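Methylocystis parvus OBBP MbnE (Methylocystis parvus OBBP, PDB 5ICQ) probably binds the copper-chelating peptide methanobactin in the periplasm as an extracellular solute-binding protein of family 5, handing it on for uptake. Local coordinates at residues S290-R293 / W294-Y298; M449-D452 / R453-R457; R362-S365 / F366-S370; S523-L526 / A527-S531. All blocks are in the same frame, centred on the assembly; numbering follows the deposited sequence.

Contact 1. Residues S290-R293 / W294-Y298; sequences STTR and WSTGY. With SO4 (sulfate ion), chain E.
The carbonyl oxygen of Thr292 is gripped twice from one residue a turn further along helix 291-296: Thr296 N lies 3.0 Å from Thr292 O, and Thr296 OG1 reaches the same oxygen at an equal distance from the opposite face of the carbonyl plane. The chi1 of 61° sets this hydroxyl between its own N and carbonyl carbon, turned back toward the preceding turn. At the other end Ser290 is the N-cap. Its OG accepts from Arg293 N at 3.0 Å in a nearly straight bond (166°), while Ser290 O receives Trp294 N at 2.9 Å.

The side chain of Arg293 bends at chi3 and brings its guanidinium to a sulfate ion, probably from the crystallisation liquor. Sulfate O3 sits at the guanidinium edge, 2.8 Å from Arg293 NH1; the bonds from NH2 to O3 and O4 are weak. Glu288 forms a salt bridge with NH2 and also bonds Tyr298 OH, so one carboxylate ties the arginine to the tyrosine. Cut back to alanine, this position is likely to leave Glu288 without its positive partner and the sulfate without its hold from Arg293. Trp294 stacks on Trp577 and makes a cation-pi contact with Arg310. Where the chain leaves the helix, the Tyr298 ring turns its edge to the preceding turn, with CD1 3.3 Å from Arg293 O.

Contact 2. Residues M449-D452 / R453-R457; sequences MVKD and RDQER
Gln455 and Lys451 lay their side chains across each other at a slant, the amide of Gln455 reaching back over the turn to the backbone of the lysine. Gln455 OE1 accepts from Lys451 N at 3.1 Å, the donor standing above the carbonyl plane of the amide, 42° out of it. With CG anti to its carbonyl carbon (chi1 -73°) and the chain extended beyond, the glutamine brings its amide against the stem of Lys451, whose CG comes within 3.5 Å of Gln455 OE1. A water also donates to Gln455 OE1, at 2.8 Å, and to Met449 O, so the amide oxygen serves both the strand end and the loop. A leucine in its place would probably leave Lys451 N without its acceptor and break the water link to Met449.

Asp452 faces the first helical turn differently. Its OD1 meets Gln455 N at 2.9 Å, nearly along its own C-O axis and almost straight at the hydrogen (175°), the capping bond of an N-cap. The guanidinium of Arg453 folds back to place one face over Asp452 CB, which lies 3.4 Å above its plane toward the rim of the group, and a second water joins Arg453 NH1 to Lys451 O. Val450 crosses Glu456 at about a right angle, its CG2 3.9 Å from Glu456 CB, both touching Val475. An aspartate-capped helix start thus follows strand 442-450 after two loop residues and opens the beta-alpha-beta crossover through helix 453-467 to strand 472-477.

Contact 3. Residues R362-S365 / F366-S370; sequences RTKS and FFDES
Asp368 turns its carboxylate back onto the chain that precedes it, and Asp368 OD2 accepts from Lys364 N at 2.9 Å. The N-H points well at the oxygen (165°) but arrives from above the carboxylate plane, 65° out of it. With CG anti to the backbone N (chi1 -154°), the carboxylate swings toward 362-365, where Asp368 OD2 also lies 3.6 Å from Thr363 CA.

The closest packing gathers round Ser365, which is buried. Ser365 OG accepts from Phe367 N at 2.9 Å in a fairly straight bond, which closes an ST turn, and the same hydroxyl is bonded to Asp558. Ser365 CB meanwhile stands 3.8 Å from Asp368 CA, so both the carbon and the oxygen of the serine side chain touch the following residues.

The lysine side is looser. Lys364 is partly exposed and crosses Asp368 obliquely; its CB comes to 3.9 Å from Asp368 OD2, yet its NZ remains 6.2 Å from Asp368 OD1, which is not a salt bridge. Partly exposed Glu369 uses its own carboxylate further off, in a salt bridge to Lys314 and a bond to His572.

Beyond the bend, Phe366 and Phe367 pack on helix 547-563, and the Phe366 ring also meets Trp513 nearly at right angles. Thr363 pairs through its backbone with Leu570, so the loop after strand 361-362 is held between strand 567-572 and that helix.

Contact 4. Residues S523-L526 / A527-S531; sequences SFNL and AGAAS
Side-chain to backbone hydrogen bonds from Asn525 carry most of the contact with 527-531. Its amide meets Ala529 with both ends: Asn525 OD1 accepts from Ala529 N at 3.1 Å, while Asn525 ND2 donates to Ala529 O, also at 3.1 Å, in the plane of that carbonyl and on a lone pair. The two bonds together fix the rotation of the amide and which end carries the oxygen. The pairing is reached because CG stands anti to the backbone N (chi1 -169°), which sends the amide across the mouth of the turn. OD1 takes a weak bond from Gly528 N as well.

Between backbone groups, Gly528 N donates to Asn525 O at 3.2 Å from well above the carbonyl plane. Gly528 has backbone angles at which a side chain would press on the preceding carbonyl oxygen. Before the turn, Ser523 OG accepts from Asn525 N in an ST turn.

One water donates to Asn525 OD1 at 2.8 Å and accepts from Ala527 N, bridging the side chain to the backbone of the turn. Among apolar groups, Leu526 and Ala527 both rest on Val325 of strand 322-326. The whole is a type I beta turn from Asn525 to Gly528, braced by the asparagine at its first position.

In the fold
The four contacts follow the chain in the order 1, 3, 2, 4, and none touches another. Contacts 1 and 2 come closest, their nearest atoms about 7 Å apart, and share Tyr356: Thr291 packs on it and Asp454 bonds its hydroxyl. Contacts 2 and 3 meet the same mixed sheet, through strands 442-450 and 361-362, with centres 23 Å apart. Contact 4 reaches it at strand 322-326, and Trp513 touches both Phe366 of contact 3 and Ala529 of contact 4, whose centres lie 20 Å apart. Contacts 1 and 4 are the most distant pair, 36 Å between centres. The sulfate at contact 1 by itself says nothing of where methanobactin binds.

Contact 1. Residues S290-R293 / W294-Y298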
ATOM      1  N   SER A 290       7.617  12.059  11.297  1.00 17.73           N
ATOM      2  CA  SER A 290       8.793  12.926  11.342  1.00 16.31           C
ATOM      3  C   SER A 290       9.803  12.345  12.322  1.00 13.32           C
ATOM      4  O   SER A 290       9.495  12.205  13.509  1.00 13.51           O
ATOM      5  CB  SER A 290       8.401  14.345  11.769  1.00 16.71           C
ATOM      6  OG  SER A 290       9.527  15.039  12.283  1.00 15.48           O
ATOM      7  N   THR A 291      11.001  12.000  11.832  1.00 12.57           N
ATOM      8  CA  THR A 291      12.038  11.499  12.734  1.00 14.86           C
ATOM      9  C   THR A 291      12.452  12.557  13.748  1.00 17.07           C
ATOM     10  O   THR A 291      12.753  12.232  14.902  1.00 12.72           O
ATOM     11  CB  THR A 291      13.265  11.014  11.955  1.00 23.07           C
ATOM     12  OG1 THR A 291      13.700  12.027  11.039  1.00 19.83           O
ATOM     13  CG2 THR A 291      12.936   9.754  11.188  1.00 16.79           C
ATOM     14  N   THR A 292      12.481  13.831  13.339  1.00 18.35           N
ATOM     15  CA  THR A 292      12.845  14.895  14.276  1.00 15.97           C
ATOM     16  C   THR A 292      11.840  14.989  15.416  1.00 15.77           C
ATOM     17  O   THR A 292      12.219  15.096  16.590  1.00 16.10           O
ATOM     18  CB  THR A 292      12.946  16.236  13.544  1.00 23.31           C
ATOM     19  OG1 THR A 292      13.864  16.118  12.448  1.00 27.66           O
ATOM     20  CG2 THR A 292      13.442  17.327  14.488  1.00 32.56           C
ATOM     21  N   ARG A 293      10.545  14.964  15.088  1.00 14.66           N
ATOM     22  CA  ARG A 293       9.530  15.106  16.123  1.00 17.55           C
ATOM     23  C   ARG A 293       9.496  13.876  17.016  1.00 15.72           C
ATOM     24  O   ARG A 293       9.433  13.996  18.244  1.00 16.99           O
ATOM     25  CB  ARG A 293       8.164  15.350  15.479  1.00 19.92           C
ATOM     26  CG  ARG A 293       7.172  16.083  16.346  1.00 33.32           C
ATOM     27  CD  ARG A 293       6.239  16.880  15.448  1.00 33.30           C
ATOM     28  NE  ARG A 293       5.786  16.069  14.332  1.00 41.68           N
ATOM     29  CZ  ARG A 293       5.350  16.561  13.179  1.00 39.07           C
ATOM     30  NH1 ARG A 293       5.307  17.875  12.988  1.00 41.45           N
ATOM     31  NH2 ARG A 293       4.971  15.733  12.217  1.00 36.43           N
ATOM     32  N   TRP A 294       9.552  12.685  16.415  1.00 14.52           N
ATOM     33  CA  TRP A 294       9.611  11.460  17.208  1.00 12.30           C
ATOM     34  C   TRP A 294      10.812  11.486  18.134  1.00 17.24           C
ATOM     35  O   TRP A 294      10.708  11.113  19.308  1.00 14.26           O
ATOM     36  CB  TRP A 294       9.662  10.243  16.277  1.00 14.69           C
ATOM     37  CG  TRP A 294       9.426   8.897  16.938  1.00 17.44           C
ATOM     38  CD1 TRP A 294      10.306   7.855  16.998  1.00 18.52           C
ATOM     39  CD2 TRP A 294       8.228   8.451  17.606  1.00 15.99           C
ATOM     40  NE1 TRP A 294       9.731   6.785  17.659  1.00 16.81           N
ATOM     41  CE2 TRP A 294       8.457   7.126  18.037  1.00 16.05           C
ATOM     42  CE3 TRP A 294       6.982   9.040  17.869  1.00 14.98           C
ATOM     43  CZ2 TRP A 294       7.489   6.379  18.724  1.00 12.70           C
ATOM     44  CZ3 TRP A 294       6.018   8.298  18.543  1.00 18.72           C
ATOM     45  CH2 TRP A 294       6.280   6.978  18.964  1.00 12.70           C
ATOM     46  N   SER A 295      11.951  11.979  17.632  1.00 12.50           N
ATOM     47  CA  SER A 295      13.189  11.952  18.400  1.00 18.37           C
ATOM     48  C   SER A 295      13.161  12.933  19.569  1.00 22.58           C
ATOM     49  O   SER A 295      13.610  12.595  20.669  1.00 25.18           O
ATOM     50  CB  SER A 295      14.379  12.242  17.484  1.00 20.24           C
ATOM     51  OG  SER A 295      15.578  12.268  18.225  1.00 34.93           O
ATOM     52  N   THR A 296      12.640  14.151  19.366  1.00 20.80           N
ATOM     53  CA  THR A 296      12.760  15.183  20.393  1.00 26.72           C
ATOM     54  C   THR A 296      11.475  15.921  20.741  1.00 26.87           C
ATOM     55  O   THR A 296      11.500  16.759  21.650  1.00 29.60           O
ATOM     56  CB  THR A 296      13.814  16.230  19.983  1.00 29.82           C
ATOM     57  OG1 THR A 296      13.410  16.863  18.762  1.00 30.91           O
ATOM     58  CG2 THR A 296      15.181  15.584  19.790  1.00 28.95           C
ATOM     59  N   GLY A 297      10.364  15.658  20.064  1.00 18.77           N
ATOM     60  CA  GLY A 297       9.175  16.456  20.276  1.00 15.35           C
ATOM     61  C   GLY A 297       8.166  15.937  21.279  1.00 16.74           C
ATOM     62  O   GLY A 297       7.147  16.596  21.501  1.00 19.22           O
ATOM     63  N   TYR A 298       8.405  14.788  21.899  1.00 14.27           N
ATOM     64  CA  TYR A 298       7.412  14.190  22.795  1.00 19.16           C
ATOM     65  C   TYR A 298       7.796  14.368  24.257  1.00 30.64           C
ATOM     66  O   TYR A 298       7.687  13.452  25.066  1.00 35.50           O
ATOM     67  CB  TYR A 298       7.201  12.719  22.448  1.00 16.92           C
ATOM     68  CG  TYR A 298       6.355  12.573  21.206  1.00 17.16           C
ATOM     69  CD1 TYR A 298       6.927  12.687  19.945  1.00 15.22           C
ATOM     70  CD2 TYR A 298       4.980  12.360  21.292  1.00 13.81           C
ATOM     71  CE1 TYR A 298       6.155  12.583  18.796  1.00 15.22           C
ATOM     72  CE2 TYR A 298       4.194  12.252  20.137  1.00 12.75           C
ATOM     73  CZ  TYR A 298       4.796  12.367  18.897  1.00 15.07           C
ATOM     74  OH  TYR A 298       4.061  12.257  17.744  1.00 16.13           O
TER
HETATM   75  S   SO4 E 704       5.486  17.401   8.960  1.00 69.83           S
HETATM   76  O1  SO4 E 704       4.197  17.512   8.284  1.00 70.61           O
HETATM   77  O2  SO4 E 704       6.533  17.950   8.104  1.00 74.87           O
HETATM   78  O3  SO4 E 704       5.454  18.144  10.216  1.00 66.84           O
HETATM   79  O4  SO4 E 704       5.757  15.993   9.224  1.00 69.83           O

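Contact 2. Residues M449-D452 / R453-R457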
ATOM      1  N   MET A 449      16.985  13.677 -10.589  1.00  7.88           N
ATOM      2  CA  MET A 449      15.893  14.637 -10.484  1.00  8.08           C
ATOM      3  C   MET A 449      15.180  14.433  -9.153  1.00  8.62           C
ATOM      4  O   MET A 449      14.807  13.306  -8.817  1.00 10.54           O
ATOM      5  CB  MET A 449      14.915  14.469 -11.652  1.00  9.28           C
ATOM      6  CG  MET A 449      13.684  15.338 -11.542  1.00 11.27           C
ATOM      7  SD  MET A 449      12.559  15.134 -12.963  1.00 14.37           S
ATOM      8  CE  MET A 449      11.839  13.522 -12.639  1.00  8.68           C
ATOM      9  N   VAL A 450      14.991  15.517  -8.391  1.00  8.58           N
ATOM     10  CA  VAL A 450      14.338  15.427  -7.090  1.00  7.61           C
ATOM     11  C   VAL A 450      13.204  16.444  -7.002  1.00 10.87           C
ATOM     12  O   VAL A 450      13.156  17.430  -7.737  1.00 11.31           O
ATOM     13  CB  VAL A 450      15.323  15.631  -5.915  1.00  7.71           C
ATOM     14  CG1 VAL A 450      16.382  14.523  -5.888  1.00  8.59           C
ATOM     15  CG2 VAL A 450      15.984  17.006  -5.990  1.00  8.00           C
ATOM     16  N   LYS A 451      12.280  16.187  -6.073  1.00 13.17           N
ATOM     17  CA  LYS A 451      11.081  17.009  -5.955  1.00 19.31           C
ATOM     18  C   LYS A 451      10.988  17.820  -4.671  1.00 21.91           C
ATOM     19  O   LYS A 451      10.167  18.739  -4.610  1.00 16.04           O
ATOM     20  CB  LYS A 451       9.823  16.139  -6.080  1.00 18.64           C
ATOM     21  CG  LYS A 451       9.543  15.256  -4.877  1.00 24.50           C
ATOM     22  CD  LYS A 451       8.153  14.629  -5.008  1.00 31.52           C
ATOM     23  CE  LYS A 451       7.816  13.728  -3.838  1.00 39.50           C
ATOM     24  NZ  LYS A 451       6.394  13.273  -3.919  1.00 46.72           N
ATOM     25  N   ASP A 452      11.796  17.529  -3.651  1.00 14.07           N
ATOM     26  CA  ASP A 452      11.731  18.322  -2.426  1.00 14.47           C
ATOM     27  C   ASP A 452      13.090  18.301  -1.734  1.00 18.62           C
ATOM     28  O   ASP A 452      14.033  17.665  -2.205  1.00 11.24           O
ATOM     29  CB  ASP A 452      10.601  17.833  -1.509  1.00 16.93           C
ATOM     30  CG  ASP A 452      10.733  16.368  -1.114  1.00 22.16           C
ATOM     31  OD1 ASP A 452      11.857  15.884  -0.862  1.00 17.75           O
ATOM     32  OD2 ASP A 452       9.687  15.693  -1.007  1.00 25.09           O
ATOM     33  N   ARG A 453      13.178  19.008  -0.595  1.00 15.64           N
ATOM     34  CA  ARG A 453      14.452  19.187   0.107  1.00 18.86           C
ATOM     35  C   ARG A 453      14.952  17.890   0.721  1.00 13.32           C
ATOM     36  O   ARG A 453      16.166  17.653   0.777  1.00 14.49           O
ATOM     37  CB  ARG A 453      14.326  20.238   1.219  1.00 22.70           C
ATOM     38  CG  ARG A 453      14.161  21.686   0.789  1.00 38.62           C
ATOM     39  CD  ARG A 453      12.812  21.972   0.160  1.00 56.89           C
ATOM     40  NE  ARG A 453      11.701  21.207   0.738  1.00 53.73           N
ATOM     41  CZ  ARG A 453      10.530  21.034   0.143  1.00 42.17           C
ATOM     42  NH1 ARG A 453      10.318  21.573  -1.057  1.00 46.16           N
ATOM     43  NH2 ARG A 453       9.577  20.328   0.728  1.00 47.53           N
ATOM     44  N   ASP A 454      14.045  17.071   1.256  1.00 11.10           N
ATOM     45  CA  ASP A 454      14.471  15.792   1.815  1.00 15.47           C
ATOM     46  C   ASP A 454      15.112  14.919   0.740  1.00 17.93           C
ATOM     47  O   ASP A 454      16.195  14.358   0.945  1.00 11.31           O
ATOM     48  CB  ASP A 454      13.286  15.086   2.476  1.00 22.61           C
ATOM     49  CG  ASP A 454      13.702  13.839   3.254  1.00 36.67           C
ATOM     50  OD1 ASP A 454      14.765  13.874   3.908  1.00 39.09           O
ATOM     51  OD2 ASP A 454      12.968  12.824   3.211  1.00 42.19           O
ATOM     52  N   GLN A 455      14.462  14.804  -0.425  1.00  9.05           N
ATOM     53  CA  GLN A 455      15.062  14.062  -1.531  1.00 10.31           C
ATOM     54  C   GLN A 455      16.383  14.682  -1.965  1.00 10.03           C
ATOM     55  O   GLN A 455      17.337  13.963  -2.287  1.00 11.10           O
ATOM     56  CB  GLN A 455      14.112  14.014  -2.724  1.00  7.72           C
ATOM     57  CG  GLN A 455      12.915  13.073  -2.508  1.00 11.41           C
ATOM     58  CD  GLN A 455      12.185  12.802  -3.805  1.00 16.08           C
ATOM     59  OE1 GLN A 455      12.535  13.355  -4.845  1.00 12.33           O
ATOM     60  NE2 GLN A 455      11.170  11.943  -3.754  1.00 12.48           N
ATOM     61  N   GLU A 456      16.439  16.010  -2.037  1.00  7.14           N
ATOM     62  CA  GLU A 456      17.662  16.669  -2.485  1.00  6.54           C
ATOM     63  C   GLU A 456      18.831  16.350  -1.558  1.00 10.62           C
ATOM     64  O   GLU A 456      19.947  16.092  -2.023  1.00  9.47           O
ATOM     65  CB  GLU A 456      17.442  18.183  -2.594  1.00 10.76           C
ATOM     66  CG  GLU A 456      18.676  18.913  -3.148  1.00  8.27           C
ATOM     67  CD  GLU A 456      18.492  20.416  -3.297  1.00 22.85           C
ATOM     68  OE1 GLU A 456      19.022  21.008  -4.264  1.00 19.60           O
ATOM     69  OE2 GLU A 456      17.803  21.015  -2.454  1.00 23.03           O
ATOM     70  N   ARG A 457      18.598  16.335  -0.244  1.00 11.59           N
ATOM     71  CA  ARG A 457      19.695  16.015   0.672  1.00  8.58           C
ATOM     72  C   ARG A 457      20.160  14.576   0.503  1.00  8.32           C
ATOM     73  O   ARG A 457      21.365  14.302   0.546  1.00  8.24           O
ATOM     74  CB  ARG A 457      19.279  16.239   2.124  1.00 12.88           C
ATOM     75  CG  ARG A 457      18.916  17.664   2.454  1.00 23.38           C
ATOM     76  CD  ARG A 457      18.676  17.803   3.934  1.00 36.58           C
ATOM     77  NE  ARG A 457      17.442  18.522   4.209  1.00 47.61           N
ATOM     78  CZ  ARG A 457      17.243  19.806   3.932  1.00 54.87           C
ATOM     79  NH1 ARG A 457      18.192  20.538   3.354  1.00 51.36           N
ATOM     80  NH2 ARG A 457      16.080  20.359   4.228  1.00 59.18           N
TER
HETATM   81  O   HOH W   1      13.009  12.071  -7.244  1.00 11.31           O
HETATM   82  O   HOH W   2       8.353  20.380  -2.990  1.00 39.33           O

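Contact 3. Residues R362-S365 / F366-S370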
ATOM      1  N   ARG A 362      17.659  -0.103   6.791  1.00 12.22           N
ATOM      2  CA  ARG A 362      17.819  -0.251   5.345  1.00  8.32           C
ATOM      3  C   ARG A 362      16.753  -1.185   4.786  1.00  9.48           C
ATOM      4  O   ARG A 362      16.451  -2.223   5.377  1.00  8.66           O
ATOM      5  CB  ARG A 362      19.208  -0.799   5.010  1.00  8.07           C
ATOM      6  CG  ARG A 362      19.575  -0.691   3.510  1.00  8.62           C
ATOM      7  CD  ARG A 362      19.954   0.771   3.140  1.00  8.34           C
ATOM      8  NE  ARG A 362      20.045   0.975   1.690  1.00  8.55           N
ATOM      9  CZ  ARG A 362      21.156   0.798   0.969  1.00 10.08           C
ATOM     10  NH1 ARG A 362      22.289   0.426   1.556  1.00 11.07           N
ATOM     11  NH2 ARG A 362      21.129   0.990  -0.344  1.00  9.14           N
ATOM     12  N   THR A 363      16.176  -0.807   3.640  1.00  9.47           N
ATOM     13  CA  THR A 363      15.291  -1.706   2.908  1.00  9.96           C
ATOM     14  C   THR A 363      16.109  -2.710   2.094  1.00 12.01           C
ATOM     15  O   THR A 363      16.966  -2.323   1.286  1.00  9.83           O
ATOM     16  CB  THR A 363      14.360  -0.903   2.003  1.00  9.07           C
ATOM     17  OG1 THR A 363      13.577  -0.020   2.819  1.00 10.13           O
ATOM     18  CG2 THR A 363      13.419  -1.843   1.231  1.00 10.19           C
ATOM     19  N   LYS A 364      15.853  -4.003   2.311  1.00  9.41           N
ATOM     20  CA  LYS A 364      16.672  -5.054   1.712  1.00  8.95           C
ATOM     21  C   LYS A 364      15.919  -5.912   0.712  1.00 13.54           C
ATOM     22  O   LYS A 364      16.517  -6.821   0.129  1.00 13.52           O
ATOM     23  CB  LYS A 364      17.263  -5.955   2.813  1.00 12.87           C
ATOM     24  CG  LYS A 364      18.037  -5.184   3.865  1.00 19.72           C
ATOM     25  CD  LYS A 364      18.997  -6.069   4.654  1.00 29.65           C
ATOM     26  CE  LYS A 364      18.284  -6.909   5.688  1.00 39.59           C
ATOM     27  NZ  LYS A 364      19.256  -7.485   6.670  1.00 42.15           N
ATOM     28  N   SER A 365      14.635  -5.649   0.494  1.00  7.62           N
ATOM     29  CA  SER A 365      13.786  -6.537  -0.285  1.00 10.58           C
ATOM     30  C   SER A 365      12.591  -5.727  -0.754  1.00  7.00           C
ATOM     31  O   SER A 365      12.237  -4.718  -0.137  1.00  8.50           O
ATOM     32  CB  SER A 365      13.346  -7.746   0.564  1.00 12.91           C
ATOM     33  OG  SER A 365      12.217  -8.401   0.012  1.00 10.87           O
ATOM     34  N   PHE A 366      11.989  -6.159  -1.863  1.00  8.29           N
ATOM     35  CA  PHE A 366      10.730  -5.546  -2.271  1.00  8.98           C
ATOM     36  C   PHE A 366       9.568  -5.952  -1.379  1.00 10.80           C
ATOM     37  O   PHE A 366       8.504  -5.335  -1.466  1.00 11.03           O
ATOM     38  CB  PHE A 366      10.418  -5.883  -3.736  1.00  7.11           C
ATOM     39  CG  PHE A 366      11.252  -5.099  -4.698  1.00  6.10           C
ATOM     40  CD1 PHE A 366      12.502  -5.556  -5.086  1.00  9.68           C
ATOM     41  CD2 PHE A 366      10.814  -3.857  -5.150  1.00  9.37           C
ATOM     42  CE1 PHE A 366      13.303  -4.790  -5.948  1.00  9.77           C
ATOM     43  CE2 PHE A 366      11.590  -3.106  -6.012  1.00 11.81           C
ATOM     44  CZ  PHE A 366      12.833  -3.575  -6.414  1.00 11.26           C
ATOM     45  N   PHE A 367       9.749  -6.955  -0.521  1.00 12.24           N
ATOM     46  CA  PHE A 367       8.734  -7.372   0.448  1.00 11.90           C
ATOM     47  C   PHE A 367       9.429  -7.585   1.790  1.00 12.59           C
ATOM     48  O   PHE A 367       9.407  -8.667   2.370  1.00 14.68           O
ATOM     49  CB  PHE A 367       8.004  -8.629  -0.036  1.00  7.69           C
ATOM     50  CG  PHE A 367       7.370  -8.454  -1.374  1.00 11.86           C
ATOM     51  CD1 PHE A 367       6.083  -7.942  -1.485  1.00 11.99           C
ATOM     52  CD2 PHE A 367       8.079  -8.743  -2.532  1.00 13.41           C
ATOM     53  CE1 PHE A 367       5.511  -7.748  -2.723  1.00 15.19           C
ATOM     54  CE2 PHE A 367       7.509  -8.552  -3.775  1.00 11.98           C
ATOM     55  CZ  PHE A 367       6.226  -8.050  -3.870  1.00 14.32           C
ATOM     56  N   ASP A 368      10.051  -6.519   2.295  1.00  9.08           N
ATOM     57  CA  ASP A 368      11.013  -6.657   3.380  1.00 10.21           C
ATOM     58  C   ASP A 368      10.316  -6.961   4.706  1.00 11.51           C
ATOM     59  O   ASP A 368       9.148  -6.620   4.916  1.00 12.41           O
ATOM     60  CB  ASP A 368      11.852  -5.376   3.502  1.00  9.59           C
ATOM     61  CG  ASP A 368      13.211  -5.624   4.114  1.00 18.26           C
ATOM     62  OD1 ASP A 368      13.568  -6.797   4.313  1.00 18.34           O
ATOM     63  OD2 ASP A 368      13.935  -4.643   4.384  1.00 13.77           O
ATOM     64  N   GLU A 369      11.059  -7.613   5.603  1.00  9.11           N
ATOM     65  CA  GLU A 369      10.603  -7.922   6.961  1.00 13.14           C
ATOM     66  C   GLU A 369       9.289  -8.699   6.948  1.00 19.10           C
ATOM     67  O   GLU A 369       8.333  -8.366   7.652  1.00 18.03           O
ATOM     68  CB  GLU A 369      10.473  -6.641   7.790  1.00 18.50           C
ATOM     69  CG  GLU A 369      11.758  -5.846   7.890  1.00 18.57           C
ATOM     70  CD  GLU A 369      11.741  -4.907   9.081  1.00 31.54           C
ATOM     71  OE1 GLU A 369      12.082  -3.721   8.917  1.00 22.28           O
ATOM     72  OE2 GLU A 369      11.371  -5.363  10.186  1.00 34.69           O
ATOM     73  N   SER A 370       9.235  -9.744   6.128  1.00 10.33           N
ATOM     74  CA  SER A 370       8.001 -10.510   6.031  1.00 17.61           C
ATOM     75  C   SER A 370       8.318 -11.880   5.468  1.00 14.95           C
ATOM     76  O   SER A 370       9.435 -12.149   5.010  1.00 13.54           O
ATOM     77  CB  SER A 370       6.953  -9.789   5.172  1.00 18.30           C
ATOM     78  OG  SER A 370       7.026 -10.164   3.808  1.00 18.80           O
TER

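Contact 4. Residues S523-L526 / A527-S531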
ATOM      1  N   SER A 523       3.264   5.267 -16.747  1.00 14.81           N
ATOM      2  CA  SER A 523       3.145   4.031 -15.990  1.00 10.18           C
ATOM      3  C   SER A 523       4.032   4.085 -14.749  1.00 13.78           C
ATOM      4  O   SER A 523       4.918   4.934 -14.619  1.00 13.86           O
ATOM      5  CB  SER A 523       3.507   2.818 -16.855  1.00 15.31           C
ATOM      6  OG  SER A 523       4.898   2.564 -16.830  1.00 13.16           O
ATOM      7  N   PHE A 524       3.788   3.145 -13.833  1.00  9.58           N
ATOM      8  CA  PHE A 524       4.570   2.992 -12.608  1.00  7.79           C
ATOM      9  C   PHE A 524       5.916   2.320 -12.831  1.00  9.19           C
ATOM     10  O   PHE A 524       6.703   2.221 -11.882  1.00  8.97           O
ATOM     11  CB  PHE A 524       3.777   2.185 -11.579  1.00 12.59           C
ATOM     12  CG  PHE A 524       2.512   2.863 -11.140  1.00 27.44           C
ATOM     13  CD1 PHE A 524       2.373   4.234 -11.257  1.00 31.42           C
ATOM     14  CD2 PHE A 524       1.455   2.139 -10.613  1.00 37.09           C
ATOM     15  CE1 PHE A 524       1.207   4.869 -10.857  1.00 38.59           C
ATOM     16  CE2 PHE A 524       0.289   2.777 -10.212  1.00 39.27           C
ATOM     17  CZ  PHE A 524       0.173   4.137 -10.335  1.00 35.56           C
ATOM     18  N   ASN A 525       6.198   1.863 -14.044  1.00  7.16           N
ATOM     19  CA  ASN A 525       7.442   1.144 -14.320  1.00  7.17           C
ATOM     20  C   ASN A 525       8.545   2.163 -14.621  1.00  8.34           C
ATOM     21  O   ASN A 525       8.974   2.359 -15.760  1.00  7.06           O
ATOM     22  CB  ASN A 525       7.235   0.161 -15.471  1.00  5.28           C
ATOM     23  CG  ASN A 525       8.401  -0.811 -15.631  1.00  7.19           C
ATOM     24  OD1 ASN A 525       9.506  -0.558 -15.149  1.00  9.18           O
ATOM     25  ND2 ASN A 525       8.158  -1.917 -16.331  1.00  6.50           N
ATOM     26  N   LEU A 526       9.001   2.831 -13.551  1.00  8.21           N
ATOM     27  CA  LEU A 526       9.911   3.963 -13.732  1.00  7.05           C
ATOM     28  C   LEU A 526      11.260   3.532 -14.294  1.00  5.99           C
ATOM     29  O   LEU A 526      11.879   4.278 -15.060  1.00  8.77           O
ATOM     30  CB  LEU A 526      10.106   4.680 -12.401  1.00  6.63           C
ATOM     31  CG  LEU A 526       8.817   5.204 -11.783  1.00  9.39           C
ATOM     32  CD1 LEU A 526       9.095   5.837 -10.410  1.00 20.26           C
ATOM     33  CD2 LEU A 526       8.205   6.206 -12.727  1.00 15.53           C
ATOM     34  N   ALA A 527      11.738   2.346 -13.918  1.00  4.36           N
ATOM     35  CA  ALA A 527      13.048   1.899 -14.375  1.00  7.07           C
ATOM     36  C   ALA A 527      13.041   1.436 -15.826  1.00  9.44           C
ATOM     37  O   ALA A 527      14.112   1.341 -16.440  1.00  9.73           O
ATOM     38  CB  ALA A 527      13.558   0.767 -13.478  1.00  8.15           C
ATOM     39  N   GLY A 528      11.870   1.145 -16.390  1.00  8.82           N
ATOM     40  CA  GLY A 528      11.841   0.569 -17.722  1.00  8.69           C
ATOM     41  C   GLY A 528      12.241  -0.890 -17.753  1.00  9.33           C
ATOM     42  O   GLY A 528      12.815  -1.347 -18.745  1.00  8.14           O
ATOM     43  N   ALA A 529      11.944  -1.635 -16.692  1.00  8.63           N
ATOM     44  CA  ALA A 529      12.271  -3.056 -16.655  1.00  9.62           C
ATOM     45  C   ALA A 529      11.459  -3.798 -17.704  1.00 10.48           C
ATOM     46  O   ALA A 529      10.238  -3.645 -17.770  1.00 10.83           O
ATOM     47  CB  ALA A 529      11.992  -3.628 -15.268  1.00  7.60           C
ATOM     48  N   ALA A 530      12.135  -4.609 -18.530  1.00  9.26           N
ATOM     49  CA  ALA A 530      11.454  -5.375 -19.584  1.00  7.73           C
ATOM     50  C   ALA A 530      12.169  -6.721 -19.690  1.00 14.49           C
ATOM     51  O   ALA A 530      13.001  -6.944 -20.572  1.00 14.60           O
ATOM     52  CB  ALA A 530      11.437  -4.617 -20.912  1.00 13.27           C
ATOM     53  N   SER A 531      11.815  -7.632 -18.782  1.00 11.36           N
ATOM     54  CA  SER A 531      12.521  -8.897 -18.604  1.00 10.57           C
ATOM     55  C   SER A 531      11.523 -10.041 -18.725  1.00 11.19           C
ATOM     56  O   SER A 531      10.513 -10.053 -18.007  1.00  9.85           O
ATOM     57  CB  SER A 531      13.205  -8.955 -17.232  1.00 14.86           C
ATOM     58  OG  SER A 531      13.421 -10.305 -16.842  1.00 12.56           O
TER
HETATM   59  O   HOH W   3      10.348   0.030 -12.531  1.00 10.65           O